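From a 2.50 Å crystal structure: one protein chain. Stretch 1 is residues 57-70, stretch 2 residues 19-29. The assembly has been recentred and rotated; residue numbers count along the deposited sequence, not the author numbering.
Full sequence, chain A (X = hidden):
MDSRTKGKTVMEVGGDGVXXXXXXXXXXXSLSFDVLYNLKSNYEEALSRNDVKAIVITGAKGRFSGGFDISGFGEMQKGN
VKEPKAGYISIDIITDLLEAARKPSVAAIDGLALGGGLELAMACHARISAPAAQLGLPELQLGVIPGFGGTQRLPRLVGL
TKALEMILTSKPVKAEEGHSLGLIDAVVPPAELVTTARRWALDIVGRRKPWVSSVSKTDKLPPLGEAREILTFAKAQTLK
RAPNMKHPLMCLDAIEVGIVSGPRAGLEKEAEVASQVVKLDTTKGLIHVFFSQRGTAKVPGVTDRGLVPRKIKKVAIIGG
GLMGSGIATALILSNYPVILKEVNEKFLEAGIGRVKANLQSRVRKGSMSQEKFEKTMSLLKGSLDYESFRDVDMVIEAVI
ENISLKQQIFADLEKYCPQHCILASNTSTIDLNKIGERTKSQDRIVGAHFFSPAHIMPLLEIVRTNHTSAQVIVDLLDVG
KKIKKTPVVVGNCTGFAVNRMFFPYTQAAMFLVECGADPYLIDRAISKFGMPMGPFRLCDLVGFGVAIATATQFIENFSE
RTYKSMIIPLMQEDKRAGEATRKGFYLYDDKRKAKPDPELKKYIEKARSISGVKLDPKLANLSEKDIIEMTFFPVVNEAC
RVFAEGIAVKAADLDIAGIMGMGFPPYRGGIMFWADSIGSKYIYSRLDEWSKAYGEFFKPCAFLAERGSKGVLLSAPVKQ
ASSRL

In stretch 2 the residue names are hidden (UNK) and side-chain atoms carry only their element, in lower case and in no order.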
# COMPACT_ATOMS: atom_id res chain seq x y z
N ILE A 57 6.62 -23.20 -22.80
CA ILE A 57 5.51 -22.63 -22.05
C ILE A 57 5.48 -21.12 -22.20
O ILE A 57 6.51 -20.45 -22.08
CB ILE A 57 5.59 -22.97 -20.55
CG1 ILE A 57 5.74 -24.48 -20.34
CG2 ILE A 57 4.37 -22.43 -19.82
CD1 ILE A 57 5.79 -24.90 -18.86
N THR A 58 4.30 -20.58 -22.45
CA THR A 58 4.13 -19.14 -22.58
C THR A 58 2.72 -18.74 -22.14
O THR A 58 1.85 -19.59 -21.99
CB THR A 58 4.39 -18.66 -24.02
OG1 THR A 58 4.25 -17.24 -24.09
CG2 THR A 58 3.42 -19.32 -24.98
N GLY A 59 2.52 -17.44 -21.94
CA GLY A 59 1.22 -16.94 -21.51
C GLY A 59 0.46 -16.27 -22.64
O GLY A 59 1.02 -15.97 -23.69
N ALA A 60 -0.83 -16.04 -22.42
CA ALA A 60 -1.67 -15.39 -23.41
C ALA A 60 -1.61 -13.87 -23.28
O ALA A 60 -1.39 -13.33 -22.20
CB ALA A 60 -3.11 -15.87 -23.29
N LYS A 61 -1.81 -13.18 -24.40
CA LYS A 61 -1.89 -11.73 -24.40
C LYS A 61 -0.63 -11.07 -23.82
O LYS A 61 -0.73 -10.19 -22.96
CB LYS A 61 -3.13 -11.26 -23.64
CG LYS A 61 -4.44 -11.70 -24.27
CD LYS A 61 -5.59 -11.63 -23.27
CE LYS A 61 -5.68 -10.26 -22.62
NZ LYS A 61 -6.71 -10.22 -21.54
N GLY A 62 0.53 -11.51 -24.28
CA GLY A 62 1.80 -10.90 -23.91
C GLY A 62 2.10 -10.84 -22.42
O GLY A 62 2.66 -9.86 -21.93
N ARG A 63 1.74 -11.90 -21.71
CA ARG A 63 2.00 -11.99 -20.27
C ARG A 63 2.15 -13.45 -19.86
O ARG A 63 1.26 -14.26 -20.09
CB ARG A 63 0.86 -11.36 -19.47
CG ARG A 63 0.82 -9.84 -19.54
CD ARG A 63 -0.41 -9.30 -18.85
NE ARG A 63 -0.45 -7.85 -18.89
CZ ARG A 63 -1.54 -7.12 -18.63
NH1 ARG A 63 -2.68 -7.73 -18.32
NH2 ARG A 63 -1.48 -5.80 -18.69
N PHE A 64 3.29 -13.77 -19.24
CA PHE A 64 3.56 -15.14 -18.83
C PHE A 64 2.62 -15.60 -17.71
O PHE A 64 1.76 -16.46 -17.93
CB PHE A 64 5.02 -15.32 -18.41
CG PHE A 64 5.43 -16.75 -18.27
CD1 PHE A 64 5.66 -17.53 -19.39
CD2 PHE A 64 5.58 -17.32 -17.01
CE1 PHE A 64 6.04 -18.86 -19.26
CE2 PHE A 64 5.95 -18.65 -16.88
CZ PHE A 64 6.18 -19.42 -18.00
N SER A 65 2.78 -15.02 -16.52
CA SER A 65 1.94 -15.37 -15.38
C SER A 65 2.21 -14.45 -14.18
O SER A 65 3.35 -14.32 -13.73
CB SER A 65 2.15 -16.83 -14.98
OG SER A 65 1.29 -17.20 -13.92
N GLY A 66 1.16 -13.83 -13.67
CA GLY A 66 1.30 -12.81 -12.64
C GLY A 66 1.35 -13.31 -11.21
O GLY A 66 1.59 -12.53 -10.29
N GLY A 67 1.11 -14.60 -11.01
CA GLY A 67 1.14 -15.16 -9.67
C GLY A 67 0.09 -16.22 -9.43
O GLY A 67 -0.17 -17.05 -10.31
N PHE A 68 -0.52 -16.19 -8.25
CA PHE A 68 -1.54 -17.17 -7.89
C PHE A 68 -2.94 -16.55 -7.95
O PHE A 68 -3.10 -15.35 -7.72
CB PHE A 68 -1.27 -17.76 -6.50
CG PHE A 68 -1.85 -19.13 -6.30
CD1 PHE A 68 -1.25 -20.24 -6.86
CD2 PHE A 68 -3.00 -19.30 -5.55
CE1 PHE A 68 -1.78 -21.50 -6.68
CE2 PHE A 68 -3.54 -20.56 -5.36
CZ PHE A 68 -2.93 -21.66 -5.92
N ASP A 69 -3.93 -17.38 -8.24
CA ASP A 69 -5.29 -16.91 -8.47
C ASP A 69 -5.91 -16.29 -7.22
O ASP A 69 -5.56 -16.64 -6.09
CB ASP A 69 -6.18 -18.06 -8.97
CG ASP A 69 -7.43 -17.56 -9.66
OD1 ASP A 69 -7.42 -16.41 -10.14
OD2 ASP A 69 -8.41 -18.33 -9.74
N ILE A 70 -6.83 -15.35 -7.43
CA ILE A 70 -7.50 -14.67 -6.33
C ILE A 70 -9.01 -14.90 -6.37
O ILE A 70 -9.51 -15.89 -5.83
CB ILE A 70 -7.23 -13.15 -6.38
CG1 ILE A 70 -7.91 -12.52 -7.60
CG2 ILE A 70 -5.74 -12.87 -6.38
CD1 ILE A 70 -7.66 -11.03 -7.73
N UNK A 19 6.00 -28.89 -28.40
CA UNK A 19 4.67 -28.60 -27.87
C UNK A 19 4.66 -27.25 -27.15
O UNK A 19 5.38 -27.06 -26.17
c UNK A 19 4.23 -29.72 -26.93
N UNK A 20 3.84 -26.33 -27.64
CA UNK A 20 3.70 -25.01 -27.04
C UNK A 20 2.45 -24.95 -26.17
O UNK A 20 1.34 -25.16 -26.66
c UNK A 20 4.78 -24.01 -29.07
c UNK A 20 3.61 -23.91 -28.11
c UNK A 20 3.55 -22.54 -27.46
N UNK A 21 2.64 -24.65 -24.89
CA UNK A 21 1.53 -24.55 -23.95
C UNK A 21 1.28 -23.10 -23.55
O UNK A 21 2.17 -22.45 -22.99
c UNK A 21 0.62 -25.31 -21.72
c UNK A 21 1.81 -25.37 -22.67
c UNK A 21 2.14 -26.82 -23.03
c UNK A 21 2.42 -27.67 -21.83
N UNK A 22 0.08 -22.60 -23.84
CA UNK A 22 -0.27 -21.22 -23.51
C UNK A 22 -1.12 -21.15 -22.25
O UNK A 22 -2.17 -21.78 -22.16
c UNK A 22 -1.03 -20.53 -24.66
c UNK A 22 -1.22 -19.05 -24.36
o UNK A 22 -0.30 -20.67 -25.89
N UNK A 23 -0.66 -20.37 -21.28
CA UNK A 23 -1.40 -20.16 -20.05
C UNK A 23 -2.48 -19.11 -20.28
O UNK A 23 -2.19 -17.97 -20.64
c UNK A 23 0.77 -20.59 -18.67
c UNK A 23 -0.47 -19.72 -18.92
c UNK A 23 1.65 -19.96 -17.60
c UNK A 23 0.38 -22.01 -18.29
N UNK A 24 -3.73 -19.49 -20.06
CA UNK A 24 -4.86 -18.62 -20.36
C UNK A 24 -5.78 -18.42 -19.16
O UNK A 24 -6.66 -19.24 -18.90
c UNK A 24 -5.50 -20.02 -23.92
c UNK A 24 -4.77 -19.47 -22.72
c UNK A 24 -6.76 -18.16 -21.94
c UNK A 24 -5.68 -19.16 -21.54
N UNK A 25 -5.57 -17.34 -18.43
CA UNK A 25 -6.41 -17.01 -17.28
C UNK A 25 -6.33 -15.53 -16.93
O UNK A 25 -5.68 -15.15 -15.96
o UNK A 25 -8.17 -17.43 -15.10
c UNK A 25 -6.03 -17.86 -16.07
c UNK A 25 -6.98 -17.68 -14.91
n UNK A 25 -6.45 -17.79 -13.69
N UNK A 26 -7.02 -14.68 -17.72
CA UNK A 26 -7.04 -13.23 -17.51
C UNK A 26 -7.41 -12.89 -16.08
O UNK A 26 -8.12 -13.66 -15.43
c UNK A 26 -7.87 -15.10 -18.85
c UNK A 26 -8.14 -12.77 -18.46
c UNK A 26 -8.18 -13.80 -19.53
N UNK A 27 -6.96 -11.72 -15.58
CA UNK A 27 -6.24 -10.66 -16.30
C UNK A 27 -4.76 -10.95 -16.55
O UNK A 27 -4.26 -10.57 -17.61
c UNK A 27 -7.28 -11.32 -14.20
c UNK A 27 -6.36 -9.46 -15.35
c UNK A 27 -7.38 -9.85 -14.31
N UNK A 28 -4.08 -11.58 -15.61
CA UNK A 28 -2.63 -11.75 -15.71
C UNK A 28 -2.18 -13.20 -15.77
O UNK A 28 -1.02 -13.50 -15.47
c UNK A 28 -1.90 -11.06 -14.54
c UNK A 28 -2.32 -11.68 -13.21
c UNK A 28 -2.17 -9.56 -14.55
N UNK A 29 -3.08 -14.09 -16.15
CA UNK A 29 -2.75 -15.51 -16.27
C UNK A 29 -2.20 -16.11 -14.98
O UNK A 29 -1.19 -16.81 -15.00
c UNK A 29 -1.76 -15.73 -17.42
o UNK A 29 -3.45 -15.74 -19.11
c UNK A 29 -2.33 -15.36 -18.77
n UNK A 29 -1.56 -14.62 -19.55

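Position 19 carries one side-chain carbon and lies beyond reach of stretch 1; a lone CB identifies Ala19. Position 20 has three carbons, one bearing the other two, and an arm lies 4.1 Å from Thr58 CG2. A fork at CB without oxygen means valine, so that arm is CG1 of Val20.

Position 21 has four carbons forked at the first, with one arm two carbons long, which defines isoleucine. Ile21 pairs with Ile57 in parallel register, and its backbone O accepts from Thr58 N at 2.9 Å, with an N-H...O angle of 170°.

At position 22 the first carbon carries one oxygen and one carbon. The carbon arm is 3.6 Å from Ala60 N. Valine has the same outline, but the oxygen decides for Thr22, which shares a sheet face with Thr58.

Position 23 again has four carbons, now forked at the second: Leu23. Its CG lies 4.2 Å from Ile57 CG2 and its CD1 3.5 Å from Phe64 O. Leu23 N donates to Thr58 O at 2.7 Å, while Ala60 N donates to Leu23 O at 3.0 Å.

Position 24 repeats the pattern of 21, with an arm 4.0 Å from Ala60 CB; it is Ile24, touching through CG1. Position 25 has two carbons, the second carrying oxygen and nitrogen, the amide of Asn25. Its ND2 stays 3.9 Å from Asp69 OD1.

Positions 26 and 27 each have three carbons closing a ring onto the backbone N, so both are proline. Pro26 CB lies 4.2 Å from Lys61 NZ. A cis peptide precedes Pro27, whose O takes a weak hydrogen bond from Arg63 NH1 at 3.3 Å, near the guanidinium plane.

Position 28 is a three-carbon fork, Val28. Gly66 N donates to Val28 O at 2.8 Å; a CB modelled on Gly66 would fall 2.5 Å from Val28 CG2, a clash.

Position 29 has two carbons ending in oxygen and nitrogen. The nitrogen lies 3.0 Å from Ala60 O and 2.9 Å from Arg63 O, two acceptors that require a donor, as the amide of asparagine supplies. Asn29 ND2 donates to both, and Asn29 OD1 accepts from Asn25 N at 2.7 Å. Ser65 OG donates to Asn29 O, also at 2.7 Å.

The contact therefore has two parts. Parallel strand pairing joins 57-59 to 21-23, and beyond it Asn29 ties the loops together, its amide bridging both stretches. In all, 808 Å² is buried.

Stretch 2 (19-29) AVITLINPPVN
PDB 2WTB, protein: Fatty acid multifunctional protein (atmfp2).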